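PDB 5U1T: separin from Saccharomyces cerevisiae, which cleaves the cohesin subunit MCD1/SCC1 as a caspase-like cysteine protease to trigger chromosome segregation at anaphase onset, and is held inactive by securin for most of the cell cycle. Local coordinates for residues A[174-179]-A[198-203]; A[206-211]-A[215-220]; A[963-968]-A[1319-1324]; A[1265-1270]-A[1280-1285]. All blocks are in the same frame, centred on the assembly; numbering follows the deposited sequence.

Overall arrangement
From the N terminus, interaction 1 closes first, folding helix 190-203 back on helix 172-185 as a hairpin. Interaction 2 follows in series and touches it, the chain running on from residue 203 through a loop that turns back on the start of helix 217-225; the I201 O to L206 N contact, a probable hydrogen bond, joins the two. Interactions 3 and 4 lie on the other side of the chain's centre, interactions 1 and 3 being about 132 Å apart between centres. Interaction 3 joins the loop after strand 960-962 to the end of helix 1303-1320, and within that long excursion interaction 4 closes the short loop after helix 1252-1269. A probable hydrogen bond from L966 N to K1284 O connects these two.

Interaction 1. Residues A[174-179]-A[198-203]; sequences ALTKIV and LQYIKQ
The ring of Y200 lies between helices 172-185 and 190-203, and three residues on one flank of the first helix receive it. T176 touches its root, with CG2 lying 3.5 Å from Y200 CB. Farther out, L175 reaches the ring by its branch tip, CD2 standing 3.7 Å from Y200 CE2. V179 completes the set one turn on, its CG2 at 4.1 Å from Y200 CE2, the two side chains crossing at about a right angle. All three methyls come in obliquely to the ring. The torsion of Y200 explains this reach: CG lies opposite the carbonyl carbon (chi1 -83°), which turns the ring toward the first helix, where it crosses the side chains of L175, T176 and V179. The ring's far end is held by a polar partner, since OH is hydrogen-bonded to D160, so that a buried hydroxyl is satisfied while the carbons pack. F157 of helix 146-158 touches Y200, L175 and V179 alike and adds to this apolar layer. Elsewhere on helix 172-185, A174 and I178 pack on apolar side chains of another protein's chain in the assembly. The axes of segments 174-179 and 198-203 pass 9.7 Å apart, with an angle of 159° between their N-to-C directions, and the arrangement is that of an antiparallel helical hairpin within the helical part of separase.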
loop_
_atom_site.group_PDB
_atom_site.type_symbol
_atom_site.label_atom_id
_atom_site.label_comp_id
_atom_site.label_asym_id
_atom_site.label_seq_id
_atom_site.Cartn_x
_atom_site.Cartn_y
_atom_site.Cartn_z
ATOM N N ALA A 174 4.445 51.332 51.039
ATOM C CA ALA A 174 5.128 50.310 51.834
ATOM C C ALA A 174 6.643 50.362 51.653
ATOM O O ALA A 174 7.379 50.584 52.623
ATOM C CB ALA A 174 4.614 48.945 51.490
ATOM N N LEU A 175 7.099 50.171 50.416
ATOM C CA LEU A 175 8.529 50.176 50.100
ATOM C C LEU A 175 9.248 51.462 50.552
ATOM O O LEU A 175 10.351 51.408 51.104
ATOM C CB LEU A 175 8.741 49.974 48.594
ATOM C CG LEU A 175 10.189 50.072 48.104
ATOM C CD1 LEU A 175 11.034 48.961 48.680
ATOM C CD2 LEU A 175 10.279 50.071 46.595
ATOM N N THR A 176 8.627 52.612 50.316
ATOM C CA THR A 176 9.294 53.874 50.592
ATOM C C THR A 176 9.274 54.132 52.094
ATOM O O THR A 176 10.192 54.743 52.647
ATOM C CB THR A 176 8.638 55.044 49.831
ATOM O OG1 THR A 176 7.418 55.419 50.482
ATOM C CG2 THR A 176 8.333 54.657 48.377
ATOM N N LYS A 177 8.233 53.638 52.757
ATOM C CA LYS A 177 8.180 53.692 54.212
ATOM C C LYS A 177 9.271 52.804 54.800
ATOM O O LYS A 177 9.899 53.150 55.802
ATOM C CB LYS A 177 6.810 53.258 54.724
ATOM C CG LYS A 177 6.593 53.515 56.177
ATOM C CD LYS A 177 5.285 52.947 56.659
ATOM C CE LYS A 177 5.072 53.321 58.120
ATOM N NZ LYS A 177 3.962 52.559 58.745
ATOM N N ILE A 178 9.488 51.649 54.171
ATOM C CA ILE A 178 10.535 50.720 54.583
ATOM C C ILE A 178 11.900 51.406 54.509
ATOM O O ILE A 178 12.743 51.211 55.380
ATOM C CB ILE A 178 10.499 49.428 53.717
ATOM C CG1 ILE A 178 9.532 48.415 54.331
ATOM C CG2 ILE A 178 11.861 48.798 53.603
ATOM C CD1 ILE A 178 9.896 48.007 55.752
ATOM N N VAL A 179 12.086 52.244 53.491
ATOM C CA VAL A 179 13.325 52.992 53.294
ATOM C C VAL A 179 13.597 54.025 54.400
ATOM O O VAL A 179 14.721 54.148 54.893
ATOM C CB VAL A 179 13.313 53.710 51.932
ATOM C CG1 VAL A 179 14.544 54.593 51.765
ATOM C CG2 VAL A 179 13.237 52.696 50.817
ATOM N N LEU A 198 13.911 60.309 49.318
ATOM C CA LEU A 198 13.452 61.518 48.634
ATOM C C LEU A 198 13.111 61.174 47.190
ATOM O O LEU A 198 12.044 61.544 46.691
ATOM C CB LEU A 198 14.504 62.638 48.692
ATOM C CG LEU A 198 14.821 63.181 50.088
ATOM C CD1 LEU A 198 15.788 64.364 50.036
ATOM C CD2 LEU A 198 13.543 63.557 50.822
ATOM N N GLN A 199 14.016 60.451 46.537
ATOM C CA GLN A 199 13.806 60.025 45.158
ATOM C C GLN A 199 12.476 59.289 45.001
ATOM O O GLN A 199 11.700 59.607 44.107
ATOM C CB GLN A 199 14.964 59.145 44.693
ATOM C CG GLN A 199 14.737 58.461 43.349
ATOM C CD GLN A 199 15.570 57.196 43.193
ATOM O OE1 GLN A 199 16.558 56.994 43.905
ATOM N NE2 GLN A 199 15.167 56.334 42.274
ATOM N N TYR A 200 12.194 58.336 45.887
ATOM C CA TYR A 200 10.984 57.517 45.751
ATOM C C TYR A 200 9.725 58.364 45.900
ATOM O O TYR A 200 8.794 58.257 45.096
ATOM C CB TYR A 200 10.965 56.365 46.769
ATOM C CG TYR A 200 11.759 55.137 46.353
ATOM C CD1 TYR A 200 12.412 55.089 45.129
ATOM C CD2 TYR A 200 11.849 54.024 47.186
ATOM C CE1 TYR A 200 13.141 53.973 44.750
ATOM C CE2 TYR A 200 12.571 52.905 46.815
ATOM C CZ TYR A 200 13.216 52.886 45.595
ATOM O OH TYR A 200 13.938 51.780 45.214
ATOM N N ILE A 201 9.715 59.209 46.920
ATOM C CA ILE A 201 8.578 60.078 47.202
ATOM C C ILE A 201 8.248 61.023 46.030
ATOM O O ILE A 201 7.075 61.308 45.762
ATOM C CB ILE A 201 8.829 60.882 48.496
ATOM C CG1 ILE A 201 8.511 59.998 49.706
ATOM C CG2 ILE A 201 8.013 62.151 48.520
ATOM C CD1 ILE A 201 8.056 60.750 50.916
ATOM N N LYS A 202 9.276 61.486 45.323
ATOM C CA LYS A 202 9.067 62.221 44.076
ATOM C C LYS A 202 8.579 61.270 42.994
ATOM O O LYS A 202 7.612 61.554 42.288
ATOM C CB LYS A 202 10.356 62.916 43.621
ATOM C CG LYS A 202 10.204 63.801 42.380
ATOM C CD LYS A 202 10.394 65.275 42.721
ATOM C CE LYS A 202 10.207 66.162 41.497
ATOM N NZ LYS A 202 10.200 67.625 41.841
ATOM N N GLN A 203 9.256 60.133 42.884
ATOM C CA GLN A 203 9.010 59.171 41.822
ATOM C C GLN A 203 7.604 58.613 41.839
ATOM O O GLN A 203 7.014 58.319 40.791
ATOM C CB GLN A 203 9.997 58.019 41.940
ATOM C CG GLN A 203 10.150 57.180 40.689
ATOM C CD GLN A 203 11.469 56.452 40.706
ATOM O OE1 GLN A 203 12.392 56.871 41.413
ATOM N NE2 GLN A 203 11.570 55.354 39.954
#

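Interaction 2. Residues A[206-211]-A[215-220]; sequences LPFKKF and ITVECF
F208 presents the face of its ring to V217, whose CB sits above it in a CH-pi contact, 3.3 Å from the ring centroid and 16° off the normal. Its first torsion swings CG away from the backbone N (chi1 177°), which sends the ring across to the opposing segment. There the rim takes other neighbours: I215 O lies near the ring plane at the edge, 3.3 Å from F208 CE1, and F220 CD2 also meets the ring at its edge, at 4.2 Å from F208 CZ. F220 likewise extends its ring away from its own N (chi1 -167°), and its ring also meets that of F183. This is the entry to helix 217-225, where T216 takes the N-cap position. Its OG1 accepts from C219 N at 2.9 Å, with an N-H...O angle of 156°, and gives its own proton to E218 OE1, 2.9 Å away and met nearly along that atom's C-O axis. The hydroxyl thus serves both as helix cap and as donor to the first turn. At the outer margin, F211 and I215 flank the unmodelled residues 212-214, and CG1 of I215 approaches the edge of the F211 ring, 4.0 Å from CE1. The F211 ring also touches L180 of helix 172-185, while L206 and K210 of the same loop lie against T176.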
loop_
_atom_site.group_PDB
_atom_site.type_symbol
_atom_site.label_atom_id
_atom_site.label_comp_id
_atom_site.label_asym_id
_atom_site.label_seq_id
_atom_site.Cartn_x
_atom_site.Cartn_y
_atom_site.Cartn_z
ATOM N N LEU A 206 4.460 60.606 46.286
ATOM C CA LEU A 206 3.967 60.341 47.629
ATOM C C LEU A 206 3.981 61.632 48.430
ATOM O O LEU A 206 4.810 62.509 48.177
ATOM C CB LEU A 206 4.804 59.244 48.312
ATOM C CG LEU A 206 4.818 57.874 47.597
ATOM C CD1 LEU A 206 5.464 56.809 48.450
ATOM C CD2 LEU A 206 3.424 57.431 47.192
ATOM N N PRO A 207 3.037 61.773 49.378
ATOM C CA PRO A 207 2.978 62.951 50.252
ATOM C C PRO A 207 4.082 62.913 51.278
ATOM O O PRO A 207 4.124 61.952 52.041
ATOM C CB PRO A 207 1.619 62.815 50.935
ATOM C CG PRO A 207 1.375 61.338 50.966
ATOM C CD PRO A 207 1.938 60.830 49.658
ATOM N N PHE A 208 4.948 63.918 51.319
ATOM C CA PHE A 208 6.016 63.878 52.298
ATOM C C PHE A 208 5.442 63.680 53.696
ATOM O O PHE A 208 6.079 63.051 54.534
ATOM C CB PHE A 208 6.876 65.149 52.271
ATOM C CG PHE A 208 7.960 65.166 53.331
ATOM C CD1 PHE A 208 7.696 65.613 54.618
ATOM C CD2 PHE A 208 9.234 64.704 53.044
ATOM C CE1 PHE A 208 8.685 65.604 55.595
ATOM C CE2 PHE A 208 10.228 64.705 54.012
ATOM C CZ PHE A 208 9.950 65.152 55.289
ATOM N N LYS A 209 4.230 64.178 53.941
ATOM C CA LYS A 209 3.725 64.323 55.313
ATOM C C LYS A 209 3.642 63.023 56.131
ATOM O O LYS A 209 3.243 63.060 57.298
ATOM C CB LYS A 209 2.357 65.009 55.295
ATOM C CG LYS A 209 2.448 66.525 55.116
ATOM C CD LYS A 209 1.078 67.190 55.058
ATOM C CE LYS A 209 0.203 66.553 53.989
ATOM N NZ LYS A 209 0.908 66.448 52.683
ATOM N N LYS A 210 4.051 61.896 55.535
ATOM C CA LYS A 210 4.380 60.682 56.291
ATOM C C LYS A 210 5.568 60.887 57.243
ATOM O O LYS A 210 6.030 59.935 57.870
ATOM C CB LYS A 210 4.710 59.530 55.351
ATOM C CG LYS A 210 6.125 59.589 54.802
ATOM C CD LYS A 210 6.574 58.228 54.296
ATOM C CE LYS A 210 5.720 57.760 53.138
ATOM N NZ LYS A 210 5.742 58.779 52.063
ATOM N N PHE A 211 6.081 62.118 57.313
ATOM C CA PHE A 211 7.039 62.531 58.338
ATOM C C PHE A 211 6.744 63.973 58.754
ATOM O O PHE A 211 5.984 64.682 58.091
ATOM C CB PHE A 211 8.490 62.408 57.849
ATOM C CG PHE A 211 9.497 62.318 58.972
ATOM C CD1 PHE A 211 9.666 63.379 59.867
ATOM C CD2 PHE A 211 10.262 61.169 59.156
ATOM C CE1 PHE A 211 10.586 63.298 60.925
ATOM C CE2 PHE A 211 11.187 61.078 60.212
ATOM C CZ PHE A 211 11.348 62.149 61.092
ATOM N N ILE A 215 7.263 67.186 60.350
ATOM C CA ILE A 215 8.285 68.217 60.176
ATOM C C ILE A 215 8.483 68.490 58.667
ATOM O O ILE A 215 7.790 67.887 57.826
ATOM C CB ILE A 215 9.616 67.803 60.855
ATOM C CG1 ILE A 215 9.342 66.925 62.086
ATOM C CG2 ILE A 215 10.449 69.020 61.232
ATOM C CD1 ILE A 215 8.591 67.629 63.195
ATOM N N THR A 216 9.422 69.383 58.331
ATOM C CA THR A 216 9.592 69.907 56.960
ATOM C C THR A 216 10.474 69.069 56.018
ATOM O O THR A 216 11.446 68.460 56.454
ATOM C CB THR A 216 10.188 71.327 56.999
ATOM O OG1 THR A 216 11.202 71.450 55.990
ATOM C CG2 THR A 216 10.784 71.610 58.378
ATOM N N VAL A 217 10.111 69.013 54.749
ATOM C CA VAL A 217 10.876 68.223 53.806
ATOM C C VAL A 217 12.094 68.946 53.304
ATOM O O VAL A 217 13.028 68.336 52.818
ATOM C CB VAL A 217 10.033 67.821 52.603
ATOM C CG1 VAL A 217 9.280 69.024 52.077
ATOM C CG2 VAL A 217 10.923 67.235 51.532
ATOM N N GLU A 218 12.070 70.260 53.399
ATOM C CA GLU A 218 13.196 71.063 52.968
ATOM C C GLU A 218 14.322 70.959 53.974
ATOM O O GLU A 218 15.489 71.047 53.632
ATOM C CB GLU A 218 12.786 72.520 52.796
ATOM C CG GLU A 218 11.777 72.774 51.694
ATOM C CD GLU A 218 10.368 72.565 52.170
ATOM O OE1 GLU A 218 10.189 72.170 53.336
ATOM O OE2 GLU A 218 9.443 72.793 51.369
ATOM N N CYS A 219 13.963 70.780 55.227
ATOM C CA CYS A 219 14.942 70.651 56.265
ATOM C C CYS A 219 15.578 69.285 56.216
ATOM O O CYS A 219 16.748 69.128 56.526
ATOM C CB CYS A 219 14.257 70.828 57.604
ATOM S SG CYS A 219 15.404 70.939 58.971
ATOM N N PHE A 220 14.808 68.294 55.794
ATOM C CA PHE A 220 15.324 66.945 55.781
ATOM C C PHE A 220 16.668 66.827 55.069
ATOM O O PHE A 220 17.598 66.190 55.567
ATOM C CB PHE A 220 14.306 66.094 55.057
ATOM C CG PHE A 220 14.512 64.636 55.209
ATOM C CD1 PHE A 220 15.342 63.960 54.361
ATOM C CD2 PHE A 220 13.848 63.939 56.185
ATOM C CE1 PHE A 220 15.521 62.613 54.491
ATOM C CE2 PHE A 220 14.026 62.585 56.327
ATOM C CZ PHE A 220 14.867 61.921 55.476
#

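Interaction 3. Residues A[963-968]-A[1319-1324]; sequences PSSLPV and LFHGEE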
loop_
_atom_site.group_PDB
_atom_site.type_symbol
_atom_site.label_atom_id
_atom_site.label_comp_id
_atom_site.label_asym_id
_atom_site.label_seq_id
_atom_site.Cartn_x
_atom_site.Cartn_y
_atom_site.Cartn_z
ATOM N N PRO A 963 -24.145 -23.058 -45.189
ATOM C CA PRO A 963 -25.297 -22.866 -46.049
ATOM C C PRO A 963 -26.061 -24.123 -46.318
ATOM O O PRO A 963 -25.519 -25.159 -46.598
ATOM C CB PRO A 963 -24.652 -22.421 -47.336
ATOM C CG PRO A 963 -23.384 -23.168 -47.362
ATOM C CD PRO A 963 -22.948 -23.380 -45.957
ATOM N N SER A 964 -27.359 -24.004 -46.247
ATOM C CA SER A 964 -28.215 -25.126 -46.457
ATOM C C SER A 964 -29.094 -24.899 -47.673
ATOM O O SER A 964 -29.455 -25.824 -48.351
ATOM C CB SER A 964 -29.056 -25.325 -45.215
ATOM O OG SER A 964 -29.749 -24.136 -44.944
ATOM N N SER A 965 -29.410 -23.649 -47.943
ATOM C CA SER A 965 -30.253 -23.277 -49.037
ATOM C C SER A 965 -29.517 -22.333 -49.968
ATOM O O SER A 965 -28.734 -21.522 -49.547
ATOM C CB SER A 965 -31.534 -22.662 -48.501
ATOM O OG SER A 965 -32.404 -22.225 -49.511
ATOM N N LEU A 966 -29.796 -22.451 -51.250
ATOM C CA LEU A 966 -29.314 -21.519 -52.242
ATOM C C LEU A 966 -30.180 -20.294 -52.306
ATOM O O LEU A 966 -31.384 -20.386 -52.341
ATOM C CB LEU A 966 -29.310 -22.181 -53.607
ATOM C CG LEU A 966 -28.116 -23.057 -53.924
ATOM C CD1 LEU A 966 -28.389 -23.919 -55.130
ATOM C CD2 LEU A 966 -26.934 -22.161 -54.191
ATOM N N PRO A 967 -29.565 -19.137 -52.362
ATOM C CA PRO A 967 -30.317 -17.894 -52.405
ATOM C C PRO A 967 -30.828 -17.573 -53.783
ATOM O O PRO A 967 -30.567 -18.292 -54.722
ATOM C CB PRO A 967 -29.281 -16.874 -52.010
ATOM C CG PRO A 967 -28.023 -17.431 -52.526
ATOM C CD PRO A 967 -28.120 -18.904 -52.374
ATOM N N VAL A 968 -31.581 -16.496 -53.893
ATOM C CA VAL A 968 -32.126 -16.077 -55.175
ATOM C C VAL A 968 -31.018 -15.580 -56.088
ATOM O O VAL A 968 -30.953 -15.947 -57.250
ATOM C CB VAL A 968 -33.166 -14.965 -55.015
ATOM C CG1 VAL A 968 -34.197 -15.067 -56.111
ATOM C CG2 VAL A 968 -33.832 -15.038 -53.649
ATOM N N LEU A 1319 -38.834 -25.856 -44.490
ATOM C CA LEU A 1319 -39.789 -25.252 -43.556
ATOM C C LEU A 1319 -39.378 -23.850 -43.071
ATOM O O LEU A 1319 -40.202 -22.926 -43.082
ATOM C CB LEU A 1319 -40.006 -26.164 -42.342
ATOM C CG LEU A 1319 -40.850 -25.571 -41.211
ATOM C CD1 LEU A 1319 -42.165 -25.066 -41.768
ATOM C CD2 LEU A 1319 -41.085 -26.570 -40.079
ATOM N N PHE A 1320 -38.121 -23.689 -42.649
ATOM C CA PHE A 1320 -37.699 -22.433 -42.028
ATOM C C PHE A 1320 -37.608 -21.363 -43.089
ATOM O O PHE A 1320 -37.830 -20.191 -42.815
ATOM C CB PHE A 1320 -36.372 -22.594 -41.290
ATOM C CG PHE A 1320 -36.395 -23.678 -40.252
ATOM C CD1 PHE A 1320 -37.521 -23.872 -39.470
ATOM C CD2 PHE A 1320 -35.309 -24.523 -40.080
ATOM C CE1 PHE A 1320 -37.565 -24.878 -38.524
ATOM C CE2 PHE A 1320 -35.347 -25.532 -39.133
ATOM C CZ PHE A 1320 -36.482 -25.713 -38.360
ATOM N N HIS A 1321 -37.335 -21.778 -44.319
ATOM C CA HIS A 1321 -37.343 -20.839 -45.428
ATOM C C HIS A 1321 -38.743 -20.586 -46.023
ATOM O O HIS A 1321 -38.858 -19.938 -47.060
ATOM C CB HIS A 1321 -36.412 -21.320 -46.530
ATOM C CG HIS A 1321 -34.986 -20.932 -46.328
ATOM N ND1 HIS A 1321 -34.043 -21.803 -45.818
ATOM C CD2 HIS A 1321 -34.342 -19.769 -46.563
ATOM C CE1 HIS A 1321 -32.876 -21.189 -45.754
ATOM N NE2 HIS A 1321 -33.031 -19.954 -46.203
ATOM N N GLY A 1322 -39.794 -21.090 -45.379
ATOM C CA GLY A 1322 -41.159 -20.797 -45.798
ATOM C C GLY A 1322 -41.962 -21.861 -46.562
ATOM O O GLY A 1322 -43.082 -21.593 -47.002
ATOM N N GLU A 1323 -41.412 -23.055 -46.744
ATOM C CA GLU A 1323 -42.160 -24.107 -47.433
ATOM C C GLU A 1323 -42.742 -25.089 -46.431
ATOM O O GLU A 1323 -42.032 -25.955 -45.910
ATOM C CB GLU A 1323 -41.284 -24.854 -48.437
ATOM C CG GLU A 1323 -42.077 -25.666 -49.412
ATOM C CD GLU A 1323 -41.195 -26.575 -50.241
ATOM O OE1 GLU A 1323 -41.368 -27.811 -50.145
ATOM O OE2 GLU A 1323 -40.325 -26.048 -50.981
ATOM N N GLU A 1324 -44.033 -24.947 -46.160
ATOM C CA GLU A 1324 -44.723 -25.846 -45.255
ATOM C C GLU A 1324 -45.058 -27.181 -45.914
ATOM O O GLU A 1324 -45.452 -27.222 -47.069
ATOM C CB GLU A 1324 -45.990 -25.201 -44.740
ATOM C CG GLU A 1324 -45.720 -24.012 -43.881
ATOM C CD GLU A 1324 -46.940 -23.612 -43.074
ATOM O OE1 GLU A 1324 -48.065 -23.518 -43.661
ATOM O OE2 GLU A 1324 -46.779 -23.409 -41.848
#
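S964 and S965 meet the H1321 ring in different ways; P963, earlier in the loop after strand 960-962, has its carbonyl O hydrogen-bonded to W1288 NE1. At S964 the hydroxyl takes only a loose place at the ring's edge, OG lying 4.4 Å from H1321 CE1 and near the ring plane; the residue's backbone pairs with E1286. S965 comes over the face instead. Its CB stands 3.4 Å from H1321 CE1, and OG, turned opposite the backbone N (chi1 178°), lies 3.9 Å above the plane over the ring's centre. That same OG makes a weak hydrogen bond with K1284 O, so the hydroxyl spans ring and neighbouring loop. Next in sequence, the L966 side chain starts away from the helix end while its backbone bonds to K1284. What the two serines cover is the end of helix 1303-1320, closed by a Schellman motif: G1322, with positive phi, is the C-prime residue, G1322 N bonds back to L1319 O at 3.0 Å, and E1323 N bonds to L1318 O. H1321 is the first residue to leave helical angles. Its ND1 is hydrogen-bonded to I1317 O, which fixes the ring's rotation and is consistent with a proton on ND1. The side chain of E1323 itself, through OE2, forms a salt bridge with R1273, and I1283 packs against both S965 and H1321.

Interaction 4. Residues A[1265-1270]-A[1280-1285]; sequences ILHQNL and AMFIKV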
loop_
_atom_site.group_PDB
_atom_site.type_symbol
_atom_site.label_atom_id
_atom_site.label_comp_id
_atom_site.label_asym_id
_atom_site.label_seq_id
_atom_site.Cartn_x
_atom_site.Cartn_y
_atom_site.Cartn_z
ATOM N N ILE A 1265 -38.177 -36.632 -56.959
ATOM C CA ILE A 1265 -38.791 -37.289 -55.814
ATOM C C ILE A 1265 -39.438 -36.295 -54.822
ATOM O O ILE A 1265 -40.564 -36.522 -54.368
ATOM C CB ILE A 1265 -37.773 -38.178 -55.094
ATOM C CG1 ILE A 1265 -37.433 -39.369 -55.992
ATOM C CG2 ILE A 1265 -38.324 -38.649 -53.751
ATOM C CD1 ILE A 1265 -36.139 -40.014 -55.690
ATOM N N LEU A 1266 -38.769 -35.186 -54.518
ATOM C CA LEU A 1266 -39.371 -34.161 -53.661
ATOM C C LEU A 1266 -40.606 -33.518 -54.313
ATOM O O LEU A 1266 -41.588 -33.185 -53.630
ATOM C CB LEU A 1266 -38.340 -33.085 -53.302
ATOM C CG LEU A 1266 -37.210 -33.495 -52.342
ATOM C CD1 LEU A 1266 -36.330 -32.301 -51.916
ATOM C CD2 LEU A 1266 -37.763 -34.222 -51.117
ATOM N N HIS A 1267 -40.550 -33.374 -55.640
ATOM C CA HIS A 1267 -41.599 -32.715 -56.414
ATOM C C HIS A 1267 -42.897 -33.488 -56.331
ATOM O O HIS A 1267 -43.961 -32.906 -56.168
ATOM C CB HIS A 1267 -41.177 -32.555 -57.875
ATOM C CG HIS A 1267 -42.103 -31.707 -58.696
ATOM N ND1 HIS A 1267 -41.843 -31.374 -60.003
ATOM C CD2 HIS A 1267 -43.288 -31.120 -58.390
ATOM C CE1 HIS A 1267 -42.818 -30.620 -60.471
ATOM N NE2 HIS A 1267 -43.712 -30.457 -59.520
ATOM N N GLN A 1268 -42.813 -34.804 -56.419
ATOM C CA GLN A 1268 -44.022 -35.597 -56.510
ATOM C C GLN A 1268 -44.552 -36.027 -55.146
ATOM O O GLN A 1268 -45.681 -36.498 -55.045
ATOM C CB GLN A 1268 -43.783 -36.818 -57.402
ATOM C CG GLN A 1268 -42.976 -37.934 -56.764
ATOM C CD GLN A 1268 -42.729 -39.125 -57.721
ATOM O OE1 GLN A 1268 -41.606 -39.309 -58.250
ATOM N NE2 GLN A 1268 -43.784 -39.937 -57.939
ATOM N N ASN A 1269 -43.772 -35.828 -54.092
ATOM C CA ASN A 1269 -44.137 -36.384 -52.794
ATOM C C ASN A 1269 -44.323 -35.388 -51.645
ATOM O O ASN A 1269 -44.814 -35.764 -50.578
ATOM C CB ASN A 1269 -43.097 -37.420 -52.399
ATOM C CG ASN A 1269 -43.175 -38.647 -53.252
ATOM O OD1 ASN A 1269 -44.263 -39.192 -53.460
ATOM N ND2 ASN A 1269 -42.031 -39.086 -53.786
ATOM N N LEU A 1270 -43.935 -34.133 -51.871
ATOM C CA LEU A 1270 -44.168 -33.046 -50.915
ATOM C C LEU A 1270 -45.404 -32.211 -51.276
ATOM O O LEU A 1270 -45.463 -31.631 -52.352
ATOM C CB LEU A 1270 -42.947 -32.132 -50.846
ATOM C CG LEU A 1270 -41.842 -32.402 -49.836
ATOM C CD1 LEU A 1270 -41.629 -33.873 -49.626
ATOM C CD2 LEU A 1270 -40.571 -31.726 -50.316
ATOM N N ALA A 1280 -39.826 -23.284 -60.530
ATOM C CA ALA A 1280 -38.838 -22.213 -60.559
ATOM C C ALA A 1280 -38.893 -21.415 -59.268
ATOM O O ALA A 1280 -37.984 -20.633 -58.971
ATOM C CB ALA A 1280 -39.054 -21.303 -61.757
ATOM N N MET A 1281 -39.944 -21.620 -58.482
ATOM C CA MET A 1281 -40.032 -20.949 -57.197
ATOM C C MET A 1281 -39.664 -21.845 -56.042
ATOM O O MET A 1281 -39.656 -21.385 -54.898
ATOM C CB MET A 1281 -41.437 -20.404 -56.979
ATOM C CG MET A 1281 -41.857 -19.363 -57.988
ATOM S SD MET A 1281 -43.654 -19.297 -58.065
ATOM C CE MET A 1281 -43.932 -19.572 -56.310
ATOM N N PHE A 1282 -39.370 -23.117 -56.310
ATOM C CA PHE A 1282 -39.062 -24.032 -55.214
ATOM C C PHE A 1282 -37.758 -23.659 -54.522
ATOM O O PHE A 1282 -36.810 -23.226 -55.175
ATOM C CB PHE A 1282 -38.967 -25.478 -55.688
ATOM C CG PHE A 1282 -40.266 -26.062 -56.162
ATOM C CD1 PHE A 1282 -41.479 -25.415 -55.926
ATOM C CD2 PHE A 1282 -40.272 -27.258 -56.858
ATOM C CE1 PHE A 1282 -42.671 -25.962 -56.396
ATOM C CE2 PHE A 1282 -41.455 -27.804 -57.324
ATOM C CZ PHE A 1282 -42.651 -27.164 -57.094
ATOM N N ILE A 1283 -37.709 -23.852 -53.207
ATOM C CA ILE A 1283 -36.456 -23.686 -52.469
ATOM C C ILE A 1283 -35.458 -24.776 -52.831
ATOM O O ILE A 1283 -35.735 -25.946 -52.651
ATOM C CB ILE A 1283 -36.666 -23.731 -50.956
ATOM C CG1 ILE A 1283 -37.557 -22.596 -50.517
ATOM C CG2 ILE A 1283 -35.353 -23.651 -50.231
ATOM C CD1 ILE A 1283 -38.077 -22.812 -49.132
ATOM N N LYS A 1284 -34.288 -24.392 -53.322
ATOM C CA LYS A 1284 -33.283 -25.378 -53.676
ATOM C C LYS A 1284 -32.286 -25.562 -52.530
ATOM O O LYS A 1284 -31.825 -24.595 -51.931
ATOM C CB LYS A 1284 -32.583 -24.976 -54.983
ATOM C CG LYS A 1284 -33.544 -24.897 -56.224
ATOM C CD LYS A 1284 -33.732 -26.245 -56.995
ATOM C CE LYS A 1284 -34.674 -26.087 -58.222
ATOM N NZ LYS A 1284 -34.459 -27.075 -59.376
ATOM N N VAL A 1285 -31.999 -26.820 -52.211
ATOM C CA VAL A 1285 -31.109 -27.195 -51.116
ATOM C C VAL A 1285 -29.671 -27.268 -51.605
ATOM O O VAL A 1285 -29.435 -27.639 -52.735
ATOM C CB VAL A 1285 -31.532 -28.558 -50.522
ATOM C CG1 VAL A 1285 -30.483 -29.100 -49.637
ATOM C CG2 VAL A 1285 -32.821 -28.426 -49.753
#
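H1267 and F1282 form a T-shaped, edge-to-face aromatic pair that closes the loop between helix 1252-1269 and helix 1287-1294, across the short helix 1271-1275. The centroids are 5.4 Å apart and the planes stand at 78°, with histidine offering the face and phenylalanine the edge. Followed outward from its CB, which leaves the helix along its flank, the H1267 side chain turns CG opposite the backbone N (chi1 -171°) and so carries the ring round to the loop. There CG lies 4.2 Å from F1282 CE2. The next ring atom, CD2, comes nearest to that same carbon, at 3.9 Å. NE2 at the tip is 4.1 Å from CE2. One phenyl carbon therefore serves all three atoms, standing above the imidazole plane but displaced toward its rim. R1273 of helix 1271-1275 touches both side chains, and P1279 lies against the histidine. Farther along the loop, K1284 makes a cation-pi contact with Y1263, whose OH is also hydrogen-bonded to V1285 N. R1273 reaches on to the loop backbone, its NH2 hydrogen-bonded to I1283 O.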